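Local coordinates for protein kinase (Staphylococcus aureus subsp. aureus Mu50, PDB 3PY9) that is a membrane serine/threonine kinase that probably senses cell-wall muropeptides through its extracellular PASTA region, at residues K98-E103 with I133-S138; K76-I81 with K93-K98; G82-E87 with K112-N117; K142-E147 with V193-T198; R36-K41 with G71-K76. All blocks are in the same frame, centred on the assembly; numbering follows the deposited sequence.

In the fold
Contact 5 comes first along the chain. It closes the loop from the end of strand 30-37 to the connection leading into strand 74-76. Contact 2 starts where contact 5 ends, since both share Lys76, and spans helix 85-93. Contact 3 crosses contact 2: it opens at the start of that helix and closes on strand 115-118. Contact 1 follows contact 2 in series, with Lys98 in common, and crosses contact 3. Strand 133-138 of contact 1 lies beside strand 115-118 in the same sheet, so contacts 1, 2 and 3 tie one PASTA domain together. Contact 4 stands apart, in the next PASTA range, and touches none of the others.

Contact 1 (K98-E103 with I133-S138); sequences KDVTIE and IKLYES. With EU (europium ion), chain E.
Strands 100-103 and 133-138 run side by side as the parallel pair of a PASTA sheet, pairing Val100 with Ile133 through Glu103 with Tyr136. Their axes diverge by 27°. Thr101 is held through both backbone polar atoms: its N gives a nearly straight bond to Ile133 O at 2.9 Å, and its O accepts Leu135 N at 2.9 Å. Glu103 repeats the pattern with Leu135 and Glu137. On the face of Thr101, Glu103, Lys134 and Tyr136, Lys134 turns at its third torsion (chi3 -79°), which swings CE back, and NZ then lies between two partners. It forms a salt bridge with Glu103 OE2 at 3.3 Å, approaching from above the carboxylate plane, 47° out of it. Its bond to Thr101 OG1, also 3.3 Å, is weak. On the face of Val100, Ile102, Ile133 and Leu135, Val100 and Leu135 touch helix 85-93. Val100 CG1 meets Leu135 CG at 3.7 Å, and Ile102 CD1 packs on Leu135 CB at 4.0 Å. Glu137 OE1 is buried at 3.4 Å from Ile102 CG2 and has no polar partner in the model. At the start of the pair, Asp99 OD2 binds the europium ion at 2.4 Å and accepts a hydrogen bond from Asn132 N. Asp130 also binds this ion. A water sits among Asp99 OD1, Thr101 OG1 and Ile133 O. Strand 115-118 borders 133-138 on its other side, antiparallel, which gives the 1-3-2 strand order and helix-backed sheet of a PASTA domain.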
# COMPACT_ATOMS: atom_id res chain seq x y z
N LYS A 98 24.70 -12.30 -6.45
CA LYS A 98 25.24 -12.10 -5.11
C LYS A 98 25.61 -10.64 -4.78
O LYS A 98 25.86 -10.32 -3.61
CB LYS A 98 26.44 -13.04 -4.89
CG LYS A 98 26.15 -14.51 -5.23
CD LYS A 98 27.29 -15.46 -4.83
CE LYS A 98 27.20 -16.80 -5.59
NZ LYS A 98 25.86 -17.49 -5.50
N ASP A 99 25.64 -9.77 -5.78
CA ASP A 99 25.94 -8.35 -5.57
C ASP A 99 24.65 -7.58 -5.22
O ASP A 99 24.05 -6.91 -6.06
CB ASP A 99 26.62 -7.75 -6.83
CG ASP A 99 26.74 -6.23 -6.79
OD1 ASP A 99 26.66 -5.63 -5.69
OD2 ASP A 99 26.91 -5.61 -7.87
N VAL A 100 24.21 -7.72 -3.97
CA VAL A 100 22.92 -7.16 -3.56
C VAL A 100 23.10 -6.25 -2.37
O VAL A 100 23.64 -6.64 -1.34
CB VAL A 100 21.87 -8.25 -3.25
CG1 VAL A 100 20.52 -7.63 -2.96
CG2 VAL A 100 21.75 -9.23 -4.42
N THR A 101 22.67 -5.00 -2.53
CA THR A 101 22.70 -4.05 -1.44
C THR A 101 21.28 -3.83 -0.89
O THR A 101 20.33 -3.74 -1.65
CB THR A 101 23.37 -2.73 -1.88
OG1 THR A 101 22.81 -2.31 -3.12
CG2 THR A 101 24.88 -2.93 -2.09
N ILE A 102 21.14 -3.81 0.44
CA ILE A 102 19.88 -3.50 1.11
C ILE A 102 19.80 -2.05 1.57
O ILE A 102 20.77 -1.48 2.07
CB ILE A 102 19.62 -4.40 2.34
CG1 ILE A 102 19.95 -5.87 2.04
CG2 ILE A 102 18.17 -4.19 2.89
CD1 ILE A 102 18.93 -6.60 1.17
N GLU A 103 18.62 -1.47 1.39
CA GLU A 103 18.25 -0.13 1.85
C GLU A 103 16.96 -0.26 2.63
O GLU A 103 15.98 -0.83 2.14
CB GLU A 103 17.94 0.75 0.65
CG GLU A 103 19.07 0.93 -0.30
CD GLU A 103 19.60 2.32 -0.23
OE1 GLU A 103 18.73 3.23 -0.13
OE2 GLU A 103 20.85 2.51 -0.28
N ILE A 133 22.27 -5.02 -7.80
CA ILE A 133 20.88 -5.09 -7.36
C ILE A 133 20.76 -4.32 -6.06
O ILE A 133 21.63 -4.40 -5.18
CB ILE A 133 20.34 -6.53 -7.09
CG1 ILE A 133 20.83 -7.57 -8.12
CG2 ILE A 133 18.82 -6.50 -6.95
CD1 ILE A 133 20.03 -7.65 -9.38
N LYS A 134 19.69 -3.54 -5.95
CA LYS A 134 19.32 -2.91 -4.70
C LYS A 134 17.93 -3.38 -4.29
O LYS A 134 17.00 -3.40 -5.09
CB LYS A 134 19.37 -1.40 -4.87
CG LYS A 134 19.44 -0.62 -3.58
CD LYS A 134 19.80 0.83 -3.87
CE LYS A 134 21.29 1.01 -4.13
NZ LYS A 134 22.09 0.88 -2.85
N LEU A 135 17.82 -3.81 -3.04
CA LEU A 135 16.56 -4.24 -2.50
C LEU A 135 16.16 -3.28 -1.41
O LEU A 135 17.01 -2.83 -0.61
CB LEU A 135 16.66 -5.67 -1.93
CG LEU A 135 16.93 -6.85 -2.89
CD1 LEU A 135 16.74 -8.16 -2.18
CD2 LEU A 135 16.07 -6.84 -4.18
N TYR A 136 14.87 -2.96 -1.38
CA TYR A 136 14.35 -2.00 -0.44
C TYR A 136 13.54 -2.76 0.58
O TYR A 136 12.46 -3.29 0.27
CB TYR A 136 13.50 -0.95 -1.17
CG TYR A 136 14.30 -0.07 -2.11
CD1 TYR A 136 14.78 1.17 -1.69
CD2 TYR A 136 14.59 -0.47 -3.41
CE1 TYR A 136 15.50 1.98 -2.54
CE2 TYR A 136 15.31 0.34 -4.27
CZ TYR A 136 15.77 1.56 -3.82
OH TYR A 136 16.49 2.39 -4.66
N GLU A 137 14.08 -2.83 1.79
CA GLU A 137 13.48 -3.62 2.85
C GLU A 137 12.57 -2.71 3.65
O GLU A 137 13.01 -1.65 4.06
CB GLU A 137 14.57 -4.16 3.76
CG GLU A 137 14.08 -5.08 4.85
CD GLU A 137 15.17 -5.42 5.85
OE1 GLU A 137 16.33 -5.05 5.61
OE2 GLU A 137 14.86 -6.04 6.88
N SER A 138 11.34 -3.14 3.89
CA SER A 138 10.38 -2.34 4.66
C SER A 138 10.75 -2.23 6.14
O SER A 138 11.11 -3.22 6.77
CB SER A 138 8.97 -2.93 4.54
OG SER A 138 8.05 -2.17 5.33
EU EU E . 28.69 -3.97 -7.81
O HOH W 1 24.36 -3.65 -5.37

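Contact 2 (K76-I81 with K93-K98); sequences KMPNVI and KSLGLK
This is a small apolar contact between two loops, in which Pro78 and Met77 meet Leu95 and Leu97 beside the C-terminal end of helix 85-93. No hydrogen bond crosses it. Pro78 and Leu95 reach toward each other tip to tip. Leu95 CD1 lies 3.8 Å from Pro78 CD and 4.0 Å from Pro78 CG. The second torsion of Leu95 (chi2 -180°) sets CD1 anti to CA, at the far end of the chain. The same methyl also rests on the backbone, with Leu95 CD1 3.5 Å from Lys76 O. Leu97 comes to the proline ring as well, its CD1 at 4.2 Å from Pro78 CD. Pro78 CD is thus met by a methyl of each leucine. The two leucines are brought to this spot by a Schellman motif that ends the helix. Gly96, with positive phi, is its C-prime residue. Gly96 N bonds back to Lys93 O, and Leu97 N to Leu92 O. A type I turn from Lys93 to Gly96 lies at this helix end, and the chain then runs on to strand 100-105 of the PASTA domain. Met77 makes a looser touch, with SD 4.4 Å from Leu97 CD1. Its sulfur also packs on Ile133 of the sheet. Leu92 of the helix touches Met77, Pro78 and Leu97, and Val75 also packs on Leu97.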
# COMPACT_ATOMS: atom_id res chain seq x y z
N LYS A 76 17.20 -14.34 -15.61
CA LYS A 76 15.92 -13.65 -15.40
C LYS A 76 15.82 -13.19 -13.94
O LYS A 76 15.91 -13.99 -13.01
CB LYS A 76 14.75 -14.59 -15.75
CG LYS A 76 13.98 -14.23 -17.05
CD LYS A 76 14.84 -13.71 -18.24
CE LYS A 76 15.65 -14.81 -18.99
NZ LYS A 76 17.13 -14.76 -18.69
N MET A 77 15.66 -11.88 -13.76
CA MET A 77 15.45 -11.34 -12.42
C MET A 77 14.16 -11.92 -11.82
O MET A 77 13.08 -11.80 -12.43
CB MET A 77 15.40 -9.81 -12.44
CG MET A 77 15.27 -9.16 -11.05
SD MET A 77 16.79 -9.20 -10.10
CE MET A 77 16.23 -8.75 -8.45
N PRO A 78 14.27 -12.55 -10.64
CA PRO A 78 13.11 -13.07 -9.94
C PRO A 78 12.29 -11.95 -9.29
O PRO A 78 12.79 -10.83 -9.11
CB PRO A 78 13.73 -13.97 -8.87
CG PRO A 78 15.06 -13.35 -8.59
CD PRO A 78 15.53 -12.80 -9.90
N ASN A 79 11.03 -12.25 -8.96
CA ASN A 79 10.15 -11.32 -8.25
C ASN A 79 10.25 -11.66 -6.77
O ASN A 79 9.87 -12.78 -6.35
CB ASN A 79 8.70 -11.44 -8.75
CG ASN A 79 7.79 -10.36 -8.20
OD1 ASN A 79 7.08 -10.58 -7.23
ND2 ASN A 79 7.80 -9.19 -8.83
N VAL A 80 10.81 -10.73 -5.99
CA VAL A 80 11.10 -10.95 -4.56
C VAL A 80 10.33 -9.97 -3.67
O VAL A 80 10.38 -10.05 -2.44
CB VAL A 80 12.64 -10.92 -4.25
CG1 VAL A 80 13.41 -11.91 -5.12
CG2 VAL A 80 13.22 -9.52 -4.43
N ILE A 81 9.64 -9.03 -4.30
CA ILE A 81 8.78 -8.07 -3.62
C ILE A 81 7.77 -8.78 -2.70
O ILE A 81 7.05 -9.67 -3.13
CB ILE A 81 8.03 -7.20 -4.65
CG1 ILE A 81 9.01 -6.21 -5.29
CG2 ILE A 81 6.88 -6.46 -3.99
CD1 ILE A 81 8.58 -5.67 -6.63
N LYS A 93 20.66 -15.51 -4.77
CA LYS A 93 21.84 -16.37 -4.78
C LYS A 93 21.61 -17.62 -5.63
O LYS A 93 22.47 -17.99 -6.43
CB LYS A 93 22.25 -16.79 -3.36
CG LYS A 93 23.43 -16.02 -2.78
CD LYS A 93 23.83 -16.56 -1.39
CE LYS A 93 24.80 -17.75 -1.47
NZ LYS A 93 25.28 -18.21 -0.12
N SER A 94 20.45 -18.24 -5.46
CA SER A 94 20.08 -19.45 -6.20
C SER A 94 20.23 -19.29 -7.72
O SER A 94 20.23 -20.28 -8.47
CB SER A 94 18.67 -19.92 -5.81
OG SER A 94 17.63 -19.21 -6.49
N LEU A 95 20.37 -18.05 -8.17
CA LEU A 95 20.61 -17.76 -9.58
C LEU A 95 21.99 -17.16 -9.84
O LEU A 95 22.28 -16.71 -10.96
CB LEU A 95 19.51 -16.84 -10.13
CG LEU A 95 18.05 -17.26 -9.97
CD1 LEU A 95 17.12 -16.21 -10.58
CD2 LEU A 95 17.78 -18.64 -10.58
N GLY A 96 22.84 -17.15 -8.81
CA GLY A 96 24.18 -16.60 -8.89
C GLY A 96 24.25 -15.09 -8.72
O GLY A 96 25.30 -14.49 -8.93
N LEU A 97 23.12 -14.47 -8.34
CA LEU A 97 23.05 -13.03 -8.08
C LEU A 97 23.44 -12.71 -6.64
O LEU A 97 22.62 -12.81 -5.72
CB LEU A 97 21.65 -12.49 -8.40
CG LEU A 97 21.19 -12.58 -9.86
CD1 LEU A 97 19.68 -12.53 -9.98
CD2 LEU A 97 21.87 -11.52 -10.71
N LYS A 98 24.70 -12.30 -6.45
CA LYS A 98 25.24 -12.10 -5.11
C LYS A 98 25.61 -10.64 -4.78
O LYS A 98 25.86 -10.32 -3.61
CB LYS A 98 26.44 -13.04 -4.89
CG LYS A 98 26.15 -14.51 -5.23
CD LYS A 98 27.29 -15.46 -4.83
CE LYS A 98 27.20 -16.80 -5.59
NZ LYS A 98 25.86 -17.49 -5.50

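Contact 3 (G82-E87 with K112-N117); sequences GLPKEE and KGYIAN
Pro84 lies over one face of the Tyr114 ring, at the N-cap of helix 85-93 in a PASTA domain. The two side chains run side by side and point the same way. Tyr114 CG is anti to its carbonyl carbon (chi1 -66°), which leads the ring out beside the proline. Pro84 CB makes a CH-pi contact, 4.2 Å from the ring centroid and 16° off the ring normal. Tyr114 CE2 lies 3.4 Å from Pro84 CG. The edge of the ring is used too: Tyr114 CD2 meets Gly82 O at 3.1 Å, near the ring plane. Ile115 is buried. Its CG1 is anti to the carbonyl carbon (chi1 -53°), and Ile115 CD1 lies 4.0 Å from Lys85 CA. Backbone bonds hold these groups in place. Gly82 N bonds to Ile115 O at 2.7 Å, and Ile115 N bonds to Leu83 O at 3.0 Å. Lys85 N, in the first turn of the helix, bonds to Gly113 O at 3.0 Å. This joins the helix start to the strand 115-118 side of the fold. The oxygen that takes the Ile115 N-H is also near that side chain, with Ile115 CG1 3.6 Å from Leu83 O.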
# COMPACT_ATOMS: atom_id res chain seq x y z
N GLY A 82 7.76 -8.39 -1.44
CA GLY A 82 6.79 -8.97 -0.50
C GLY A 82 7.25 -10.19 0.27
O GLY A 82 6.58 -10.58 1.22
N LEU A 83 8.39 -10.78 -0.12
CA LEU A 83 9.03 -11.87 0.64
C LEU A 83 9.85 -11.30 1.78
O LEU A 83 10.31 -10.15 1.68
CB LEU A 83 9.98 -12.68 -0.25
CG LEU A 83 9.52 -13.11 -1.65
CD1 LEU A 83 10.65 -13.86 -2.35
CD2 LEU A 83 8.22 -13.97 -1.60
N PRO A 84 10.07 -12.09 2.86
CA PRO A 84 11.01 -11.69 3.92
C PRO A 84 12.42 -11.57 3.35
O PRO A 84 12.74 -12.26 2.39
CB PRO A 84 10.97 -12.85 4.91
CG PRO A 84 9.78 -13.62 4.59
CD PRO A 84 9.45 -13.40 3.15
N LYS A 85 13.25 -10.72 3.96
CA LYS A 85 14.58 -10.38 3.46
C LYS A 85 15.42 -11.59 3.09
O LYS A 85 16.01 -11.62 2.02
CB LYS A 85 15.35 -9.50 4.46
CG LYS A 85 16.69 -9.01 3.92
CD LYS A 85 17.44 -8.13 4.88
CE LYS A 85 18.16 -8.91 5.96
NZ LYS A 85 19.19 -8.06 6.64
N GLU A 86 15.50 -12.57 3.98
CA GLU A 86 16.36 -13.73 3.76
C GLU A 86 15.88 -14.63 2.62
O GLU A 86 16.71 -15.10 1.84
CB GLU A 86 16.60 -14.52 5.07
CG GLU A 86 15.39 -15.23 5.67
CD GLU A 86 15.58 -16.74 5.77
OE1 GLU A 86 16.48 -17.17 6.52
OE2 GLU A 86 14.81 -17.50 5.11
N GLU A 87 14.56 -14.84 2.50
CA GLU A 87 14.00 -15.56 1.35
C GLU A 87 14.39 -14.86 0.03
O GLU A 87 14.83 -15.50 -0.92
CB GLU A 87 12.47 -15.72 1.47
CG GLU A 87 11.80 -16.64 0.39
CD GLU A 87 10.26 -16.72 0.52
OE1 GLU A 87 9.69 -16.14 1.46
OE2 GLU A 87 9.60 -17.40 -0.30
N LYS A 112 7.26 -4.87 8.13
CA LYS A 112 8.64 -4.74 8.59
C LYS A 112 9.43 -6.02 8.31
O LYS A 112 8.95 -7.12 8.62
CB LYS A 112 8.71 -4.41 10.09
CG LYS A 112 10.14 -4.16 10.54
CD LYS A 112 10.25 -3.85 12.01
CE LYS A 112 11.69 -3.44 12.32
NZ LYS A 112 11.70 -2.30 13.30
N GLY A 113 10.61 -5.87 7.71
CA GLY A 113 11.48 -7.00 7.37
C GLY A 113 11.24 -7.63 5.99
O GLY A 113 11.96 -8.56 5.60
N TYR A 114 10.24 -7.13 5.26
CA TYR A 114 9.90 -7.66 3.93
C TYR A 114 10.24 -6.66 2.84
O TYR A 114 10.15 -5.44 3.03
CB TYR A 114 8.42 -8.04 3.85
CG TYR A 114 8.01 -9.21 4.73
CD1 TYR A 114 8.17 -9.16 6.11
CD2 TYR A 114 7.48 -10.38 4.18
CE1 TYR A 114 7.82 -10.24 6.92
CE2 TYR A 114 7.12 -11.46 4.99
CZ TYR A 114 7.30 -11.37 6.35
OH TYR A 114 6.94 -12.40 7.17
N ILE A 115 10.66 -7.18 1.69
CA ILE A 115 11.08 -6.37 0.55
C ILE A 115 9.93 -5.57 -0.09
O ILE A 115 8.95 -6.14 -0.56
CB ILE A 115 11.76 -7.27 -0.50
CG1 ILE A 115 12.87 -8.07 0.15
CG2 ILE A 115 12.29 -6.43 -1.68
CD1 ILE A 115 13.80 -7.26 1.01
N ALA A 116 10.07 -4.24 -0.08
CA ALA A 116 9.07 -3.34 -0.65
C ALA A 116 9.28 -3.03 -2.14
O ALA A 116 8.33 -2.62 -2.82
CB ALA A 116 9.03 -2.03 0.13
N ASN A 117 10.51 -3.21 -2.63
CA ASN A 117 10.89 -2.78 -3.98
C ASN A 117 12.20 -3.47 -4.41
O ASN A 117 13.08 -3.78 -3.58
CB ASN A 117 11.02 -1.24 -4.03
CG ASN A 117 11.16 -0.68 -5.47
OD1 ASN A 117 10.17 -0.53 -6.20
ND2 ASN A 117 12.39 -0.33 -5.86

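Contact 4 (K142-E147 with V193-T198); sequences KQVYVE and VDEGST
Val146 and Val193 meet through their CG2 methyls. In Val146, CG1 is anti to the backbone N (chi1 -168°), which leaves CG2 anti to the carbonyl carbon. In Val193, CG1 is the methyl anti to the carbonyl carbon (chi1 -55°), and CG2 stands between N and C. The two CG2 atoms of Val146 and Val193 are only 3.4 Å apart, closer than usual van der Waals contact. The pair belongs to a short antiparallel sheet in a PASTA domain, formed by strands 143-146 and 191-194. Phe166 touches Val144, Val146 and Val193 on this side. Val144 and Val193 form a hydrogen-bonded pair. Val144 N gives a bond of 2.9 Å to Val193 O. The return bond, Val193 N to Val144 O, is also 2.9 Å, but its donor sits 36° above the carbonyl plane. A further bond, Glu195 N to Lys142 O at 2.6 Å, extends the pairing past the end of the strand. From Asp194 to Ser197 the chain makes a type II turn with Gly196 in the third place. Val144 CG2 packs on Glu195 CB at 3.8 Å. The Glu195 chain is extended beyond CG and crosses Lys142, with OE1 3.6 Å from Lys142 CB. A water bridges the two segments there, donating to Glu195 OE1 at 2.9 Å and accepting from Lys142 N.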
# COMPACT_ATOMS: atom_id res chain seq x y z
N LYS A 142 5.92 4.30 9.14
CA LYS A 142 6.45 5.21 10.13
C LYS A 142 5.47 5.30 11.31
O LYS A 142 4.25 5.50 11.10
CB LYS A 142 6.69 6.58 9.48
CG LYS A 142 6.98 7.73 10.45
CD LYS A 142 8.39 7.65 11.03
CE LYS A 142 8.49 8.53 12.25
NZ LYS A 142 9.86 8.82 12.69
N GLN A 143 6.00 5.13 12.53
CA GLN A 143 5.21 5.25 13.76
C GLN A 143 5.29 6.69 14.22
O GLN A 143 6.38 7.27 14.32
CB GLN A 143 5.72 4.34 14.87
CG GLN A 143 5.62 2.84 14.60
CD GLN A 143 4.25 2.42 14.17
OE1 GLN A 143 3.99 2.22 12.97
NE2 GLN A 143 3.35 2.26 15.15
N VAL A 144 4.13 7.28 14.43
CA VAL A 144 4.03 8.65 14.90
C VAL A 144 3.26 8.64 16.21
O VAL A 144 2.25 7.94 16.32
CB VAL A 144 3.29 9.54 13.89
CG1 VAL A 144 3.16 10.98 14.42
CG2 VAL A 144 4.05 9.53 12.56
N TYR A 145 3.73 9.41 17.17
CA TYR A 145 3.13 9.45 18.48
C TYR A 145 1.83 10.27 18.46
O TYR A 145 1.78 11.38 17.96
CB TYR A 145 4.12 10.02 19.50
CG TYR A 145 3.69 9.85 20.93
CD1 TYR A 145 4.09 8.74 21.66
CD2 TYR A 145 2.84 10.79 21.56
CE1 TYR A 145 3.67 8.57 22.99
CE2 TYR A 145 2.43 10.65 22.89
CZ TYR A 145 2.83 9.53 23.59
OH TYR A 145 2.45 9.36 24.90
N VAL A 146 0.77 9.68 19.01
CA VAL A 146 -0.53 10.36 19.11
C VAL A 146 -0.66 11.07 20.45
O VAL A 146 -0.87 10.43 21.48
CB VAL A 146 -1.68 9.36 19.01
CG1 VAL A 146 -3.03 10.10 18.81
CG2 VAL A 146 -1.41 8.36 17.89
N GLU A 147 -0.51 12.39 20.43
CA GLU A 147 -0.63 13.19 21.64
C GLU A 147 -2.02 13.07 22.29
O GLU A 147 -3.06 13.21 21.62
CB GLU A 147 -0.28 14.65 21.39
CG GLU A 147 -0.18 15.41 22.72
CD GLU A 147 0.16 16.88 22.57
OE1 GLU A 147 0.40 17.34 21.43
OE2 GLU A 147 0.21 17.55 23.61
N VAL A 193 1.37 5.19 16.75
CA VAL A 193 0.62 4.34 15.82
C VAL A 193 1.03 4.72 14.38
O VAL A 193 1.70 5.74 14.19
CB VAL A 193 -0.92 4.55 15.97
CG1 VAL A 193 -1.39 4.33 17.44
CG2 VAL A 193 -1.28 5.95 15.54
N ASP A 194 0.65 3.92 13.39
CA ASP A 194 1.00 4.17 11.99
C ASP A 194 0.73 5.62 11.62
O ASP A 194 -0.37 6.14 11.88
CB ASP A 194 0.17 3.29 11.05
CG ASP A 194 0.43 1.81 11.22
OD1 ASP A 194 1.43 1.42 11.85
OD2 ASP A 194 -0.38 1.02 10.71
N GLU A 195 1.72 6.26 11.01
CA GLU A 195 1.53 7.55 10.33
C GLU A 195 0.25 7.55 9.49
O GLU A 195 -0.04 6.59 8.78
CB GLU A 195 2.75 7.83 9.44
CG GLU A 195 2.69 9.08 8.58
CD GLU A 195 3.97 9.27 7.83
OE1 GLU A 195 4.43 8.28 7.21
OE2 GLU A 195 4.52 10.40 7.89
N GLY A 196 -0.54 8.62 9.61
CA GLY A 196 -1.72 8.77 8.75
C GLY A 196 -2.97 8.09 9.27
O GLY A 196 -4.01 8.10 8.63
N SER A 197 -2.86 7.47 10.44
CA SER A 197 -3.96 6.77 11.07
C SER A 197 -5.10 7.74 11.39
O SER A 197 -4.89 8.96 11.46
CB SER A 197 -3.49 6.13 12.39
OG SER A 197 -2.59 5.06 12.15
N THR A 198 -6.29 7.19 11.60
CA THR A 198 -7.47 7.99 11.99
C THR A 198 -7.57 8.06 13.52
O THR A 198 -7.63 7.02 14.18
CB THR A 198 -8.75 7.37 11.46
OG1 THR A 198 -8.66 7.23 10.04
CG2 THR A 198 -9.99 8.25 11.84
O HOH W 2 5.56 5.67 6.61

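Contact 5 (R36-K41 with G71-K76); sequences RSYSDK and GPEKVK
Tyr38 lies across Gly71, Pro72 and Glu73 where the end of strand 30-37, in a PASTA domain, meets the residues leading into strand 74-76. That strand pairs with 125-127, so the contact brings the end of strand 30-37 against the route to the following sheet. The Tyr38 side chain can be followed atom by atom. Tyr38 CB lies 3.7 Å from Gly71 O. Tyr38 CG is 3.6 Å from Glu73 CB. On one rim, Tyr38 CD1 is met at the ring edge, in plane, by Gly71 O at 3.2 Å. On the other rim, Tyr38 CD2 lies 3.6 Å from Glu73 CG, and CE2 also touches that CG. Glu73 CG is anti to its backbone N (chi1 -171°), which carries it over the ring toward CD2. Farther out, CE1 passes near Glu73 CA and Pro72 O. Glu73 CA makes a CH-pi contact over the face, 3.8 Å from the Tyr38 ring centroid and 17° off its normal. The Glu73 side chain crosses the tyrosine at about a right angle, yet its carboxylate plane is only 4° from that of the ring. Lys70 adds a cation-pi contact to the same ring. The backbone is joined by one hydrogen bond, Ser39 N to Gly71 O at 3.0 Å. Its donor stands well above the carbonyl plane. Gly71 O is therefore met by both the peptide N-H and the ring edge. Asp40 extends the contact, with OD1 3.4 Å from Pro72 CB. A water then links the two segments, donating to Asp40 OD1 and, at 2.6 Å, to Glu73 O.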
# COMPACT_ATOMS: atom_id res chain seq x y z
N ARG A 36 33.13 -20.60 -27.76
CA ARG A 36 32.40 -19.44 -27.25
C ARG A 36 32.28 -19.50 -25.74
O ARG A 36 31.92 -20.53 -25.17
CB ARG A 36 31.02 -19.36 -27.89
CG ARG A 36 31.04 -18.94 -29.36
CD ARG A 36 29.87 -19.50 -30.12
NE ARG A 36 28.66 -18.70 -29.91
CZ ARG A 36 27.59 -19.09 -29.20
NH1 ARG A 36 27.56 -20.27 -28.60
NH2 ARG A 36 26.55 -18.27 -29.09
N SER A 37 32.60 -18.38 -25.10
CA SER A 37 32.57 -18.30 -23.66
C SER A 37 31.94 -16.98 -23.25
O SER A 37 32.12 -15.94 -23.90
CB SER A 37 33.99 -18.43 -23.10
OG SER A 37 34.01 -18.33 -21.68
N TYR A 38 31.16 -17.02 -22.18
CA TYR A 38 30.65 -15.79 -21.57
C TYR A 38 31.81 -14.93 -21.07
O TYR A 38 32.82 -15.46 -20.59
CB TYR A 38 29.70 -16.14 -20.43
CG TYR A 38 28.33 -16.59 -20.90
CD1 TYR A 38 27.58 -15.81 -21.79
CD2 TYR A 38 27.78 -17.78 -20.42
CE1 TYR A 38 26.30 -16.21 -22.21
CE2 TYR A 38 26.50 -18.19 -20.84
CZ TYR A 38 25.77 -17.40 -21.73
OH TYR A 38 24.52 -17.81 -22.12
N SER A 39 31.67 -13.61 -21.20
CA SER A 39 32.66 -12.65 -20.71
C SER A 39 31.99 -11.33 -20.37
O SER A 39 31.06 -10.90 -21.04
CB SER A 39 33.76 -12.41 -21.77
OG SER A 39 34.68 -11.41 -21.38
N ASP A 40 32.48 -10.68 -19.33
CA ASP A 40 32.03 -9.33 -18.99
C ASP A 40 33.09 -8.33 -19.44
O ASP A 40 32.78 -7.17 -19.77
CB ASP A 40 31.78 -9.24 -17.48
CG ASP A 40 30.92 -10.39 -16.96
OD1 ASP A 40 29.74 -10.50 -17.38
OD2 ASP A 40 31.41 -11.18 -16.13
N LYS A 41 34.34 -8.79 -19.49
CA LYS A 41 35.49 -7.99 -19.93
C LYS A 41 35.48 -7.63 -21.43
O LYS A 41 35.93 -6.55 -21.81
CB LYS A 41 36.77 -8.73 -19.55
CG LYS A 41 38.08 -7.93 -19.64
CD LYS A 41 39.22 -8.77 -19.06
CE LYS A 41 40.60 -8.22 -19.39
NZ LYS A 41 41.63 -9.30 -19.24
N GLY A 71 29.40 -12.34 -24.68
CA GLY A 71 28.92 -11.24 -23.85
C GLY A 71 28.65 -11.74 -22.44
O GLY A 71 28.87 -12.92 -22.14
N PRO A 72 28.15 -10.85 -21.57
CA PRO A 72 27.89 -11.20 -20.16
C PRO A 72 26.91 -12.37 -20.00
O PRO A 72 25.90 -12.43 -20.71
CB PRO A 72 27.28 -9.91 -19.59
CG PRO A 72 27.74 -8.81 -20.53
CD PRO A 72 27.78 -9.45 -21.87
N GLU A 73 27.21 -13.29 -19.09
CA GLU A 73 26.25 -14.33 -18.70
C GLU A 73 25.11 -13.66 -17.93
O GLU A 73 25.36 -12.83 -17.06
CB GLU A 73 26.93 -15.38 -17.82
CG GLU A 73 26.07 -16.61 -17.52
CD GLU A 73 26.73 -17.56 -16.55
OE1 GLU A 73 27.83 -17.24 -16.06
OE2 GLU A 73 26.15 -18.63 -16.27
N LYS A 74 23.86 -14.01 -18.27
CA LYS A 74 22.67 -13.34 -17.73
C LYS A 74 21.64 -14.30 -17.13
O LYS A 74 21.64 -15.49 -17.46
CB LYS A 74 21.99 -12.49 -18.82
CG LYS A 74 22.87 -11.39 -19.44
CD LYS A 74 22.11 -10.51 -20.40
CE LYS A 74 22.95 -9.33 -20.86
NZ LYS A 74 22.24 -8.45 -21.85
N VAL A 75 20.77 -13.79 -16.25
CA VAL A 75 19.61 -14.53 -15.73
C VAL A 75 18.34 -13.69 -15.79
O VAL A 75 18.38 -12.47 -15.99
CB VAL A 75 19.78 -14.99 -14.25
CG1 VAL A 75 20.66 -16.24 -14.15
CG2 VAL A 75 20.33 -13.87 -13.38
N LYS A 76 17.20 -14.34 -15.61
CA LYS A 76 15.92 -13.65 -15.40
C LYS A 76 15.82 -13.19 -13.94
O LYS A 76 15.91 -13.99 -13.01
CB LYS A 76 14.75 -14.59 -15.75
CG LYS A 76 13.98 -14.23 -17.05
CD LYS A 76 14.84 -13.71 -18.24
CE LYS A 76 15.65 -14.81 -18.99
NZ LYS A 76 17.13 -14.76 -18.69
O HOH W 3 27.45 -11.91 -15.72